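Local structure of putative iron-uptake ABC transport system,periplasmic iron-binding protein (Campylobacter jejuni, 3E13) at residues 78-83 / 253-258; 84-89 / 273-278; 119-124 / 223-228; 131-136 / 190-195. The protein binds ferric iron in the periplasm, probably handing it to an ABC transporter for uptake into the cell. One frame throughout, in Å; residues are numbered along the deposited sequence.

Overall arrangement
Interactions 1 and 2 adjoin, their centres about 11 Å apart, and Arg-276 joins them: its NH1 lies 3.0 Å from Leu-258 O, a probable hydrogen bond. Interactions 3 and 4 form a second pair, centres about 16 Å apart, where Met-119 CE packs 3.7 Å from Ile-134 CD1. The centres of interactions 1 and 4 are about 39 Å apart, on opposite sides of the chain's centre, whereas the nearest atoms of interactions 2 and 3 approach to about 6 Å without touching. In interaction 4 the Val-195 side chain lies about 12 Å from the ferric ion and about 7 Å from that of its ligand Tyr-143; that of Ile-275 in interaction 2 is about 12 Å from the iron ligand Tyr-199.

Interaction 1. Residues 78-83 / 253-258; sequences SKYLEE and FMEFML
With its OG anti to the backbone N (chi1 163°), Ser-78 meets the carboxylate of Glu-255, whose extended chain carries CD straight on toward the serine. Ser-78 OG donates to Glu-255 OE2 at 2.6 Å, reaching that oxygen on its anti side and 24° out of the carboxylate plane. The same hydroxyl oxygen accepts from Leu-81 N at 3.0 Å in an almost straight bond, so Ser-78 is the N-cap of helix 79-84 while tying that helix start to helix 247-257. A water adds a second link, accepting from Tyr-80 N and donating to Glu-255 OE2. The carboxylate thus sits at the N-terminal end of helix 79-84, where the helix dipole would be expected to favour its negative charge.

Beside this polar corner, the Tyr-80 ring lies obliquely across the Glu-255 side chain, and Tyr-80 CE1 comes to 3.4 Å from Glu-255 O. The backbone of Leu-258 meets the ring at its edge. On the apolar side of the contact, Leu-81 CD2 rests 3.6 Å from Met-254 O and also touches Leu-258 CD2, while Leu-81 CD1 packs against Met-254 CE.

The short helical segments run at 29° to each other with axes 9.4 Å apart. Leu-81 and Met-254 both pack on Phe-97 of strand 97-109, Leu-258 reaches Ile-99 of that strand, and Tyr-80 touches Pro-260 of helix 260-268.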
loop_
_atom_site.group_PDB
_atom_site.type_symbol
_atom_site.label_atom_id
_atom_site.label_comp_id
_atom_site.label_asym_id
_atom_site.label_seq_id
_atom_site.Cartn_x
_atom_site.Cartn_y
_atom_site.Cartn_z
ATOM N N SER A 78 -17.102 -1.033 16.411
ATOM C CA SER A 78 -16.301 -1.858 17.306
ATOM C C SER A 78 -15.555 -0.927 18.250
ATOM O O SER A 78 -14.754 -0.051 17.814
ATOM C CB SER A 78 -15.270 -2.614 16.483
ATOM O OG SER A 78 -14.240 -3.118 17.317
ATOM N N LYS A 79 -15.763 -1.100 19.543
ATOM C CA LYS A 79 -14.977 -0.319 20.495
ATOM C C LYS A 79 -13.484 -0.612 20.391
ATOM O O LYS A 79 -12.634 0.284 20.640
ATOM C CB LYS A 79 -15.418 -0.543 21.931
ATOM C CG LYS A 79 -16.752 0.058 22.322
ATOM C CD LYS A 79 -17.062 -0.173 23.767
ATOM C CE LYS A 79 -18.263 0.627 24.243
ATOM N NZ LYS A 79 -18.502 0.363 25.736
ATOM N N TYR A 80 -13.175 -1.852 20.049
ATOM C CA TYR A 80 -11.806 -2.304 19.935
ATOM C C TYR A 80 -11.115 -1.552 18.790
ATOM O O TYR A 80 -10.042 -0.952 18.977
ATOM C CB TYR A 80 -11.724 -3.812 19.744
ATOM C CG TYR A 80 -10.330 -4.335 19.949
ATOM C CD1 TYR A 80 -9.451 -4.528 18.871
ATOM C CD2 TYR A 80 -9.828 -4.586 21.230
ATOM C CE1 TYR A 80 -8.165 -4.935 19.050
ATOM C CE2 TYR A 80 -8.554 -5.043 21.395
ATOM C CZ TYR A 80 -7.695 -5.165 20.323
ATOM O OH TYR A 80 -6.431 -5.632 20.478
ATOM N N LEU A 81 -11.735 -1.561 17.599
ATOM C CA LEU A 81 -11.143 -0.874 16.464
ATOM C C LEU A 81 -11.029 0.639 16.700
ATOM O O LEU A 81 -10.045 1.271 16.274
ATOM C CB LEU A 81 -11.956 -1.160 15.178
ATOM C CG LEU A 81 -12.056 -2.590 14.689
ATOM C CD1 LEU A 81 -12.944 -2.655 13.453
ATOM C CD2 LEU A 81 -10.635 -3.172 14.311
ATOM N N GLU A 82 -12.016 1.240 17.367
ATOM C CA GLU A 82 -12.037 2.664 17.533
ATOM C C GLU A 82 -11.019 3.063 18.599
ATOM O O GLU A 82 -10.478 4.146 18.565
ATOM C CB GLU A 82 -13.464 3.177 17.867
ATOM C CG GLU A 82 -14.376 2.945 16.668
ATOM C CD GLU A 82 -15.820 3.239 16.922
ATOM O OE1 GLU A 82 -16.582 3.089 15.972
ATOM O OE2 GLU A 82 -16.178 3.656 18.042
ATOM N N GLU A 83 -10.729 2.176 19.514
ATOM C CA GLU A 83 -9.747 2.522 20.568
ATOM C C GLU A 83 -8.333 2.515 20.026
ATOM O O GLU A 83 -7.470 3.339 20.403
ATOM C CB GLU A 83 -9.855 1.577 21.741
ATOM C CG GLU A 83 -8.843 1.925 22.857
ATOM C CD GLU A 83 -9.275 1.518 24.217
ATOM O OE1 GLU A 83 -10.497 1.585 24.501
ATOM O OE2 GLU A 83 -8.384 1.091 24.999
ATOM N N PHE A 253 -12.365 -11.152 13.211
ATOM C CA PHE A 253 -11.164 -11.117 12.400
ATOM C C PHE A 253 -10.597 -9.701 12.295
ATOM O O PHE A 253 -9.373 -9.523 12.379
ATOM C CB PHE A 253 -11.387 -11.721 10.976
ATOM C CG PHE A 253 -10.138 -11.868 10.231
ATOM C CD1 PHE A 253 -9.309 -12.955 10.423
ATOM C CD2 PHE A 253 -9.730 -10.875 9.352
ATOM C CE1 PHE A 253 -8.078 -13.056 9.751
ATOM C CE2 PHE A 253 -8.526 -10.977 8.677
ATOM C CZ PHE A 253 -7.712 -12.060 8.884
ATOM N N MET A 254 -11.472 -8.715 12.074
ATOM C CA MET A 254 -11.066 -7.321 11.944
ATOM C C MET A 254 -10.361 -6.895 13.270
ATOM O O MET A 254 -9.265 -6.316 13.229
ATOM C CB MET A 254 -12.293 -6.473 11.622
ATOM C CG MET A 254 -12.802 -6.704 10.211
ATOM S SD MET A 254 -14.412 -6.013 9.925
ATOM C CE MET A 254 -14.019 -4.296 9.730
ATOM N N GLU A 255 -10.968 -7.251 14.405
ATOM C CA GLU A 255 -10.373 -6.921 15.702
ATOM C C GLU A 255 -9.054 -7.648 15.908
ATOM O O GLU A 255 -8.092 -7.054 16.424
ATOM C CB GLU A 255 -11.366 -7.193 16.837
ATOM C CG GLU A 255 -12.556 -6.250 16.797
ATOM C CD GLU A 255 -13.601 -6.498 17.853
ATOM O OE1 GLU A 255 -13.501 -7.517 18.636
ATOM O OE2 GLU A 255 -14.503 -5.644 17.977
ATOM N N PHE A 256 -8.990 -8.898 15.495
ATOM C CA PHE A 256 -7.783 -9.696 15.621
ATOM C C PHE A 256 -6.612 -9.035 14.855
ATOM O O PHE A 256 -5.465 -9.048 15.309
ATOM C CB PHE A 256 -8.090 -11.098 15.089
ATOM C CG PHE A 256 -6.972 -12.083 15.244
ATOM C CD1 PHE A 256 -6.649 -12.597 16.494
ATOM C CD2 PHE A 256 -6.245 -12.514 14.140
ATOM C CE1 PHE A 256 -5.630 -13.555 16.642
ATOM C CE2 PHE A 256 -5.202 -13.471 14.305
ATOM C CZ PHE A 256 -4.913 -13.956 15.563
ATOM N N MET A 257 -6.894 -8.421 13.713
ATOM C CA MET A 257 -5.844 -7.762 12.933
ATOM C C MET A 257 -5.233 -6.566 13.672
ATOM O O MET A 257 -4.096 -6.205 13.378
ATOM C CB MET A 257 -6.369 -7.288 11.594
ATOM C CG MET A 257 -6.710 -8.403 10.578
ATOM S SD MET A 257 -5.432 -9.592 10.332
ATOM C CE MET A 257 -4.163 -8.546 9.726
ATOM N N LEU A 258 -5.940 -5.991 14.633
ATOM C CA LEU A 258 -5.403 -4.882 15.449
ATOM C C LEU A 258 -4.907 -5.346 16.798
ATOM O O LEU A 258 -4.582 -4.510 17.646
ATOM C CB LEU A 258 -6.438 -3.737 15.574
ATOM C CG LEU A 258 -6.416 -2.641 14.519
ATOM C CD1 LEU A 258 -5.159 -1.801 14.605
ATOM C CD2 LEU A 258 -6.625 -3.246 13.137
HETATM O O HOH W 1 -15.087 -4.285 20.508
#

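Interaction 2. Residues 84-89 / 273-278; sequences FIPAHL and FPIRND
Arg-276 lays its guanidinium over one face of the Phe-84 ring, the two side chains side by side and pointing the same way. CB, CG and CD carry the chain outward, bending at chi3 (68°), which sets Arg-276 NE where it donates to Asp-278 OD2 at 2.9 Å. CZ, NH1 and NH2 do the touching. Arg-276 CZ lies 3.8 Å from the Phe-84 ring centroid, a cation-pi stack with the planes 23° apart. NH1 sits above the ring and bonds to Leu-258 O; Arg-276 NH2 comes 3.3 Å from Phe-84 CE2 and donates to Asp-278 OD1. The salt bridge thus grips Asp-278 side-on, in the guanidinium plane, through the syn lone pairs of both oxygens.

This stack joins the end of helix 79-84 to the loop that follows strand 273-274, an antiparallel partner of strand 97-109. A water bridges Phe-84 O and Asn-277 N. Deeper in, Ile-275 CG2 packs 3.7 Å from Pro-86 CD and also meets Ile-85 CG2, while Ile-275 CD1 touches Leu-89 CD1, 4.0 Å away.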
loop_
_atom_site.group_PDB
_atom_site.type_symbol
_atom_site.label_atom_id
_atom_site.label_comp_id
_atom_site.label_asym_id
_atom_site.label_seq_id
_atom_site.Cartn_x
_atom_site.Cartn_y
_atom_site.Cartn_z
ATOM N N PHE A 84 -8.072 1.595 19.135
ATOM C CA PHE A 84 -6.702 1.378 18.718
ATOM C C PHE A 84 -6.357 1.931 17.341
ATOM O O PHE A 84 -5.177 2.049 17.017
ATOM C CB PHE A 84 -6.332 -0.103 18.864
ATOM C CG PHE A 84 -6.289 -0.553 20.289
ATOM C CD1 PHE A 84 -7.155 -1.514 20.773
ATOM C CD2 PHE A 84 -5.401 0.041 21.160
ATOM C CE1 PHE A 84 -7.152 -1.870 22.115
ATOM C CE2 PHE A 84 -5.363 -0.338 22.447
ATOM C CZ PHE A 84 -6.251 -1.278 22.944
ATOM N N ILE A 85 -7.350 2.207 16.508
ATOM C CA ILE A 85 -7.097 2.886 15.217
ATOM C C ILE A 85 -7.441 4.355 15.385
ATOM O O ILE A 85 -8.588 4.681 15.704
ATOM C CB ILE A 85 -7.941 2.273 14.064
ATOM C CG1 ILE A 85 -7.749 0.760 13.991
ATOM C CG2 ILE A 85 -7.589 2.964 12.761
ATOM C CD1 ILE A 85 -8.607 0.083 12.867
ATOM N N PRO A 86 -6.491 5.245 15.131
ATOM C CA PRO A 86 -6.790 6.670 15.116
ATOM C C PRO A 86 -7.860 6.992 14.089
ATOM O O PRO A 86 -7.899 6.356 13.013
ATOM C CB PRO A 86 -5.435 7.325 14.742
ATOM C CG PRO A 86 -4.458 6.377 14.986
ATOM C CD PRO A 86 -5.084 4.987 14.834
ATOM N N ALA A 87 -8.726 7.964 14.387
ATOM C CA ALA A 87 -9.821 8.329 13.476
ATOM C C ALA A 87 -9.381 8.693 12.060
ATOM O O ALA A 87 -10.111 8.405 11.091
ATOM C CB ALA A 87 -10.604 9.468 14.069
ATOM N N HIS A 88 -8.188 9.269 11.897
ATOM C CA HIS A 88 -7.686 9.638 10.560
ATOM C C HIS A 88 -7.277 8.429 9.729
ATOM O O HIS A 88 -6.906 8.564 8.565
ATOM C CB HIS A 88 -6.542 10.688 10.653
ATOM C CG HIS A 88 -5.259 10.188 11.228
ATOM N ND1 HIS A 88 -5.024 10.136 12.587
ATOM C CD2 HIS A 88 -4.106 9.808 10.632
ATOM C CE1 HIS A 88 -3.814 9.659 12.797
ATOM N NE2 HIS A 88 -3.235 9.440 11.628
ATOM N N LEU A 89 -7.359 7.250 10.319
ATOM C CA LEU A 89 -6.937 6.014 9.648
ATOM C C LEU A 89 -8.095 5.024 9.536
ATOM O O LEU A 89 -7.886 3.816 9.339
ATOM C CB LEU A 89 -5.756 5.368 10.371
ATOM C CG LEU A 89 -4.517 6.249 10.225
ATOM C CD1 LEU A 89 -3.400 5.825 11.138
ATOM C CD2 LEU A 89 -3.926 6.214 8.802
ATOM N N PHE A 273 4.525 -0.501 8.949
ATOM C CA PHE A 273 4.331 0.308 10.178
ATOM C C PHE A 273 3.022 -0.106 10.830
ATOM O O PHE A 273 1.958 -0.091 10.193
ATOM C CB PHE A 273 4.300 1.813 9.868
ATOM C CG PHE A 273 5.536 2.334 9.181
ATOM C CD1 PHE A 273 5.481 2.749 7.882
ATOM C CD2 PHE A 273 6.723 2.490 9.875
ATOM C CE1 PHE A 273 6.649 3.232 7.245
ATOM C CE2 PHE A 273 7.872 2.968 9.234
ATOM C CZ PHE A 273 7.799 3.344 7.932
ATOM N N PRO A 274 3.033 -0.426 12.126
ATOM C CA PRO A 274 1.775 -0.724 12.832
ATOM C C PRO A 274 0.854 0.468 12.905
ATOM O O PRO A 274 1.306 1.631 12.943
ATOM C CB PRO A 274 2.225 -1.055 14.252
ATOM C CG PRO A 274 3.543 -0.351 14.391
ATOM C CD PRO A 274 4.193 -0.427 13.039
ATOM N N ILE A 275 -0.442 0.194 13.021
ATOM C CA ILE A 275 -1.407 1.243 13.340
ATOM C C ILE A 275 -1.373 1.547 14.832
ATOM O O ILE A 275 -1.443 2.709 15.217
ATOM C CB ILE A 275 -2.805 0.814 12.901
ATOM C CG1 ILE A 275 -2.807 0.694 11.394
ATOM C CG2 ILE A 275 -3.888 1.775 13.412
ATOM C CD1 ILE A 275 -2.635 1.952 10.619
ATOM N N ARG A 276 -1.251 0.533 15.658
ATOM C CA ARG A 276 -1.261 0.760 17.101
ATOM C C ARG A 276 -0.050 1.548 17.497
ATOM O O ARG A 276 1.065 1.305 16.990
ATOM C CB ARG A 276 -1.222 -0.568 17.852
ATOM C CG ARG A 276 -2.376 -1.474 17.733
ATOM C CD ARG A 276 -2.199 -2.748 18.512
ATOM N NE ARG A 276 -2.200 -2.492 19.970
ATOM C CZ ARG A 276 -3.122 -2.915 20.841
ATOM N NH1 ARG A 276 -4.174 -3.620 20.454
ATOM N NH2 ARG A 276 -2.954 -2.616 22.142
ATOM N N ASN A 277 -0.248 2.428 18.501
ATOM C CA ASN A 277 0.812 3.272 18.984
ATOM C C ASN A 277 1.602 2.698 20.153
ATOM O O ASN A 277 2.492 3.378 20.697
ATOM C CB ASN A 277 0.339 4.684 19.317
ATOM C CG ASN A 277 -0.562 4.765 20.556
ATOM O OD1 ASN A 277 -0.769 3.799 21.283
ATOM N ND2 ASN A 277 -1.112 5.959 20.784
ATOM N N ASP A 278 1.343 1.454 20.490
ATOM C CA ASP A 278 2.038 0.746 21.569
ATOM C C ASP A 278 2.804 -0.519 21.105
ATOM O O ASP A 278 3.153 -1.389 21.900
ATOM C CB ASP A 278 1.037 0.423 22.687
ATOM C CG ASP A 278 0.001 -0.570 22.268
ATOM O OD1 ASP A 278 -0.804 -0.999 23.120
ATOM O OD2 ASP A 278 -0.034 -0.976 21.087
HETATM O O HOH W 2 -3.215 2.879 18.985
#

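Interaction 3. Residues 119-124 / 223-228; sequences MKNYED and FPNQDN
Two loops of the mixed-sheet fold clasp each other here: the connection between strands 97-109 and 134-135, and the type I beta turn of Asn-225 to Asn-228. Asn-225 spans the junction. Its backbone N donates to Lys-120 O at 2.8 Å, nearly straight and in the carbonyl plane, and its side-chain OD1 accepts from Tyr-122 N at 2.9 Å, with the donor tilted 18° from the amide's carbonyl plane. Chi1 (-67°) places CG of Asn-225 beside the backbone N, chi2 then sets OD1 toward Tyr-122 N, and a water continues from ND2 to Glu-123 N.

Pro-224 lies over one face of the Tyr-122 ring. Its CB stands 3.6 Å from the ring centroid, a CH-pi contact offset toward the rim, and Pro-224 CG is 3.5 Å from Tyr-122 CE2. The phenol oxygen beyond is held by Arg-104 O and His-232 N. Pro-224 CA also makes a CA-H...O contact to Lys-120 O.

Within the first loop, Asp-124 OD2 takes two bonds, from Lys-120 N at 2.9 Å and from Asn-121 N at 3.0 Å, while Asp-124 OD1 pairs with Lys-127. A side-chain oxygen accepting backbone N-H groups three and four residues before it fixes the path of this loop; the type I turn lies in the loop joining strands 219-222 and 233-241, both antiparallel partners of 97-109, in a fold consistent with the periplasmic binding protein family.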
loop_
_atom_site.group_PDB
_atom_site.type_symbol
_atom_site.label_atom_id
_atom_site.label_comp_id
_atom_site.label_asym_id
_atom_site.label_seq_id
_atom_site.Cartn_x
_atom_site.Cartn_y
_atom_site.Cartn_z
ATOM N N MET A 119 16.893 15.078 -6.260
ATOM C CA MET A 119 15.767 14.157 -6.250
ATOM C C MET A 119 15.176 14.184 -4.827
ATOM O O MET A 119 15.435 13.314 -4.012
ATOM C CB MET A 119 16.223 12.764 -6.653
ATOM C CG MET A 119 15.082 11.700 -6.698
ATOM S SD MET A 119 13.762 12.079 -7.819
ATOM C CE MET A 119 14.481 11.563 -9.403
ATOM N N LYS A 120 14.446 15.241 -4.533
ATOM C CA LYS A 120 13.978 15.531 -3.184
ATOM C C LYS A 120 12.426 15.386 -2.997
ATOM O O LYS A 120 11.993 14.990 -1.950
ATOM C CB LYS A 120 14.397 16.961 -2.796
ATOM C CG LYS A 120 15.890 17.170 -2.644
ATOM C CD LYS A 120 16.343 16.712 -1.304
ATOM C CE LYS A 120 17.874 16.782 -1.133
ATOM N NZ LYS A 120 18.237 16.064 0.131
ATOM N N ASN A 121 11.645 15.683 -4.045
ATOM C CA ASN A 121 10.199 15.718 -4.009
ATOM C C ASN A 121 9.639 14.827 -5.110
ATOM O O ASN A 121 10.330 14.574 -6.076
ATOM C CB ASN A 121 9.740 17.154 -4.280
ATOM C CG ASN A 121 10.299 18.136 -3.246
ATOM O OD1 ASN A 121 10.176 17.912 -2.047
ATOM N ND2 ASN A 121 10.945 19.217 -3.712
ATOM N N TYR A 122 8.399 14.406 -4.961
ATOM C CA TYR A 122 7.706 13.617 -6.014
ATOM C C TYR A 122 7.832 14.303 -7.336
ATOM O O TYR A 122 8.054 13.619 -8.339
ATOM C CB TYR A 122 6.247 13.263 -5.665
ATOM C CG TYR A 122 6.171 12.358 -4.459
ATOM C CD1 TYR A 122 5.761 12.845 -3.232
ATOM C CD2 TYR A 122 6.622 11.025 -4.524
ATOM C CE1 TYR A 122 5.738 12.024 -2.092
ATOM C CE2 TYR A 122 6.612 10.193 -3.402
ATOM C CZ TYR A 122 6.131 10.706 -2.182
ATOM O OH TYR A 122 6.198 9.940 -1.079
ATOM N N GLU A 123 7.744 15.643 -7.343
ATOM C CA GLU A 123 7.753 16.439 -8.573
ATOM C C GLU A 123 9.017 16.178 -9.379
ATOM O O GLU A 123 9.014 16.162 -10.616
ATOM C CB GLU A 123 7.660 17.925 -8.200
ATOM C CG GLU A 123 8.016 18.875 -9.320
ATOM C CD GLU A 123 7.933 20.330 -8.884
ATOM O OE1 GLU A 123 8.108 20.627 -7.681
ATOM O OE2 GLU A 123 7.744 21.166 -9.792
ATOM N N ASP A 124 10.102 15.937 -8.680
ATOM C CA ASP A 124 11.395 15.800 -9.329
ATOM C C ASP A 124 11.468 14.545 -10.219
ATOM O O ASP A 124 12.254 14.486 -11.160
ATOM C CB ASP A 124 12.501 15.789 -8.280
ATOM C CG ASP A 124 12.600 17.071 -7.503
ATOM O OD1 ASP A 124 12.323 18.148 -8.097
ATOM O OD2 ASP A 124 12.981 17.102 -6.277
ATOM N N PHE A 223 13.114 9.721 1.520
ATOM C CA PHE A 223 11.753 10.052 1.917
ATOM C C PHE A 223 11.341 11.352 1.218
ATOM O O PHE A 223 11.874 12.414 1.542
ATOM C CB PHE A 223 11.709 10.218 3.431
ATOM C CG PHE A 223 11.878 8.915 4.170
ATOM C CD1 PHE A 223 13.044 8.622 4.838
ATOM C CD2 PHE A 223 10.836 8.004 4.211
ATOM C CE1 PHE A 223 13.201 7.403 5.480
ATOM C CE2 PHE A 223 10.979 6.792 4.882
ATOM C CZ PHE A 223 12.177 6.509 5.504
ATOM N N PRO A 224 10.475 11.309 0.204
ATOM C CA PRO A 224 10.227 12.529 -0.538
ATOM C C PRO A 224 9.543 13.616 0.281
ATOM O O PRO A 224 8.784 13.353 1.220
ATOM C CB PRO A 224 9.375 12.060 -1.735
ATOM C CG PRO A 224 9.741 10.598 -1.859
ATOM C CD PRO A 224 9.808 10.165 -0.429
ATOM N N ASN A 225 9.836 14.824 -0.132
ATOM C CA ASN A 225 9.157 16.043 0.300
ATOM C C ASN A 225 9.423 16.458 1.744
ATOM O O ASN A 225 8.555 17.055 2.386
ATOM C CB ASN A 225 7.657 15.959 -0.009
ATOM C CG ASN A 225 7.361 15.944 -1.511
ATOM O OD1 ASN A 225 7.666 14.978 -2.182
ATOM N ND2 ASN A 225 6.739 17.025 -2.026
ATOM N N GLN A 226 10.577 16.088 2.264
ATOM C CA GLN A 226 10.945 16.424 3.638
ATOM C C GLN A 226 11.029 17.916 3.873
ATOM O O GLN A 226 10.834 18.359 5.013
ATOM C CB GLN A 226 12.244 15.749 4.038
ATOM C CG GLN A 226 12.186 14.239 4.129
ATOM C CD GLN A 226 11.076 13.761 4.970
ATOM O OE1 GLN A 226 11.147 13.910 6.213
ATOM N NE2 GLN A 226 9.989 13.230 4.341
ATOM N N ASP A 227 11.303 18.684 2.827
ATOM C CA ASP A 227 11.407 20.145 2.991
ATOM C C ASP A 227 10.049 20.824 3.006
ATOM O O ASP A 227 9.969 22.048 3.225
ATOM C CB ASP A 227 12.285 20.780 1.902
ATOM C CG ASP A 227 13.683 20.202 1.839
ATOM O OD1 ASP A 227 14.312 20.102 2.893
ATOM O OD2 ASP A 227 14.207 19.831 0.748
ATOM N N ASN A 228 8.963 20.061 2.785
ATOM C CA ASN A 228 7.656 20.675 2.662
ATOM C C ASN A 228 6.595 19.769 3.307
ATOM O O ASN A 228 6.605 19.611 4.521
ATOM C CB ASN A 228 7.378 21.119 1.208
ATOM C CG ASN A 228 7.750 20.064 0.163
ATOM O OD1 ASN A 228 8.853 20.087 -0.456
ATOM N ND2 ASN A 228 6.800 19.201 -0.107
HETATM O O HOH W 3 13.091 15.088 0.656
HETATM O O HOH W 4 6.371 17.177 -5.138
#

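Interaction 4. Residues 131-136 / 190-195; sequences KGEIVM and EAKFAV
The Phe-193 ring is approached obliquely by Ile-134 CD1 and Glu-133 O; Ile-134 CD1 also lies 3.8 Å from Phe-193 CB. Tyr-108 and Ile-106 of strand 97-109 and Ile-114 also touch the Phe-193 side chain. The carboxylate of Glu-133 crosses the Lys-192 chain, and its OE1 comes to 3.1 Å from Lys-192 CE. The charged ends stay farther apart, Glu-133 OE1 lying 4.3 Å from Lys-192 NZ, too far to count as a salt bridge; the bend of Lys-192 at chi4 (-86°) places NZ there.

The backbones pair as parallel strands. Glu-133 O accepts two bonds, from Phe-193 N at 3.0 Å, nearly along the C=O axis, and from Lys-192 N at 2.9 Å, tilted 29° from the carbonyl plane. Val-135 N then donates to Phe-193 O at 2.9 Å, and Val-195 N to Val-135 O. Ile-134 and Phe-193 share one face of the sheet, Val-135 and Ala-194 the other. On the latter side Val-135 CG1 packs 3.5 Å from Ala-191 CB, and Val-135 CG2 against Ala-194 CB.

Strand 134-135 is thus added beside strand 193-197, which also pairs with antiparallel strand 97-109 and runs straight into helix 198-205, whose Tyr-199 and Tyr-200 bind the ferric ion. Helix 179-188 covers the Val-135 and Ala-194 face through Gln-182, while Asn-170 of helix 157-170 touches Ile-134.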
loop_
_atom_site.group_PDB
_atom_site.type_symbol
_atom_site.label_atom_id
_atom_site.label_comp_id
_atom_site.label_asym_id
_atom_site.label_seq_id
_atom_site.Cartn_x
_atom_site.Cartn_y
_atom_site.Cartn_z
ATOM N N LYS A 131 15.526 11.823 -17.242
ATOM C CA LYS A 131 15.058 10.970 -18.341
ATOM C C LYS A 131 15.913 9.718 -18.459
ATOM O O LYS A 131 17.160 9.798 -18.492
ATOM C CB LYS A 131 15.056 11.735 -19.682
ATOM C CG LYS A 131 14.392 10.955 -20.796
ATOM C CD LYS A 131 14.117 11.796 -22.034
ATOM C CE LYS A 131 13.599 10.934 -23.206
ATOM N NZ LYS A 131 13.005 11.733 -24.369
ATOM N N GLY A 132 15.238 8.567 -18.487
ATOM C CA GLY A 132 15.861 7.264 -18.603
ATOM C C GLY A 132 16.410 6.704 -17.313
ATOM O O GLY A 132 17.052 5.651 -17.311
ATOM N N GLU A 133 16.140 7.397 -16.220
ATOM C CA GLU A 133 16.791 7.076 -14.940
ATOM C C GLU A 133 15.816 6.586 -13.867
ATOM O O GLU A 133 16.265 6.186 -12.780
ATOM C CB GLU A 133 17.559 8.290 -14.406
ATOM C CG GLU A 133 18.771 8.683 -15.258
ATOM C CD GLU A 133 19.518 9.896 -14.691
ATOM O OE1 GLU A 133 20.616 10.269 -15.186
ATOM O OE2 GLU A 133 19.019 10.476 -13.712
ATOM N N ILE A 134 14.536 6.562 -14.186
ATOM C CA ILE A 134 13.476 6.228 -13.209
ATOM C C ILE A 134 12.821 4.916 -13.590
ATOM O O ILE A 134 12.613 4.654 -14.770
ATOM C CB ILE A 134 12.397 7.322 -13.216
ATOM C CG1 ILE A 134 13.005 8.715 -13.081
ATOM C CG2 ILE A 134 11.330 7.056 -12.143
ATOM C CD1 ILE A 134 13.715 8.908 -11.881
ATOM N N VAL A 135 12.425 4.095 -12.605
ATOM C CA VAL A 135 11.520 2.976 -12.848
ATOM C C VAL A 135 10.323 3.038 -11.874
ATOM O O VAL A 135 10.467 3.408 -10.704
ATOM C CB VAL A 135 12.222 1.579 -12.762
ATOM C CG1 VAL A 135 13.133 1.375 -13.982
ATOM C CG2 VAL A 135 13.060 1.445 -11.504
ATOM N N MET A 136 9.165 2.641 -12.378
ATOM C CA MET A 136 7.947 2.582 -11.618
ATOM C C MET A 136 7.101 1.517 -12.251
ATOM O O MET A 136 7.120 1.350 -13.466
ATOM C CB MET A 136 7.213 3.918 -11.642
ATOM C CG MET A 136 6.011 3.958 -10.691
ATOM S SD MET A 136 5.258 5.608 -10.597
ATOM C CE MET A 136 4.030 5.481 -11.842
ATOM N N GLU A 190 20.216 -0.755 -13.882
ATOM C CA GLU A 190 19.390 -0.493 -15.054
ATOM C C GLU A 190 18.638 0.845 -14.930
ATOM O O GLU A 190 18.109 1.387 -15.905
ATOM C CB GLU A 190 18.387 -1.647 -15.342
ATOM C CG GLU A 190 17.464 -1.309 -16.527
ATOM C CD GLU A 190 16.755 -2.484 -17.203
ATOM O OE1 GLU A 190 16.018 -3.202 -16.498
ATOM O OE2 GLU A 190 16.890 -2.632 -18.489
ATOM N N ALA A 191 18.590 1.390 -13.721
ATOM C CA ALA A 191 17.935 2.656 -13.456
ATOM C C ALA A 191 18.522 3.195 -12.174
ATOM O O ALA A 191 19.046 2.416 -11.348
ATOM C CB ALA A 191 16.432 2.436 -13.278
ATOM N N LYS A 192 18.490 4.497 -11.992
ATOM C CA LYS A 192 19.013 5.078 -10.772
ATOM C C LYS A 192 18.020 5.183 -9.615
ATOM O O LYS A 192 18.434 5.127 -8.457
ATOM C CB LYS A 192 19.549 6.456 -11.033
ATOM C CG LYS A 192 20.768 6.472 -12.010
ATOM C CD LYS A 192 21.252 7.902 -12.191
ATOM C CE LYS A 192 22.063 8.113 -13.462
ATOM N NZ LYS A 192 23.478 7.795 -13.238
ATOM N N PHE A 193 16.740 5.302 -9.914
ATOM C CA PHE A 193 15.729 5.572 -8.889
ATOM C C PHE A 193 14.519 4.704 -9.157
ATOM O O PHE A 193 14.055 4.633 -10.291
ATOM C CB PHE A 193 15.289 7.039 -8.911
ATOM C CG PHE A 193 16.419 8.027 -8.638
ATOM C CD1 PHE A 193 16.900 8.197 -7.378
ATOM C CD2 PHE A 193 16.955 8.785 -9.659
ATOM C CE1 PHE A 193 17.912 9.114 -7.128
ATOM C CE2 PHE A 193 17.955 9.705 -9.425
ATOM C CZ PHE A 193 18.454 9.855 -8.154
ATOM N N ALA A 194 14.006 4.074 -8.105
ATOM C CA ALA A 194 12.789 3.310 -8.150
ATOM C C ALA A 194 11.746 3.888 -7.218
ATOM O O ALA A 194 12.060 4.151 -6.059
ATOM C CB ALA A 194 13.068 1.908 -7.742
ATOM N N VAL A 195 10.522 3.996 -7.696
ATOM C CA VAL A 195 9.376 4.303 -6.832
ATOM C C VAL A 195 8.906 3.007 -6.195
ATOM O O VAL A 195 8.564 2.050 -6.910
ATOM C CB VAL A 195 8.269 4.987 -7.630
ATOM C CG1 VAL A 195 7.100 5.287 -6.729
ATOM C CG2 VAL A 195 8.795 6.282 -8.340
#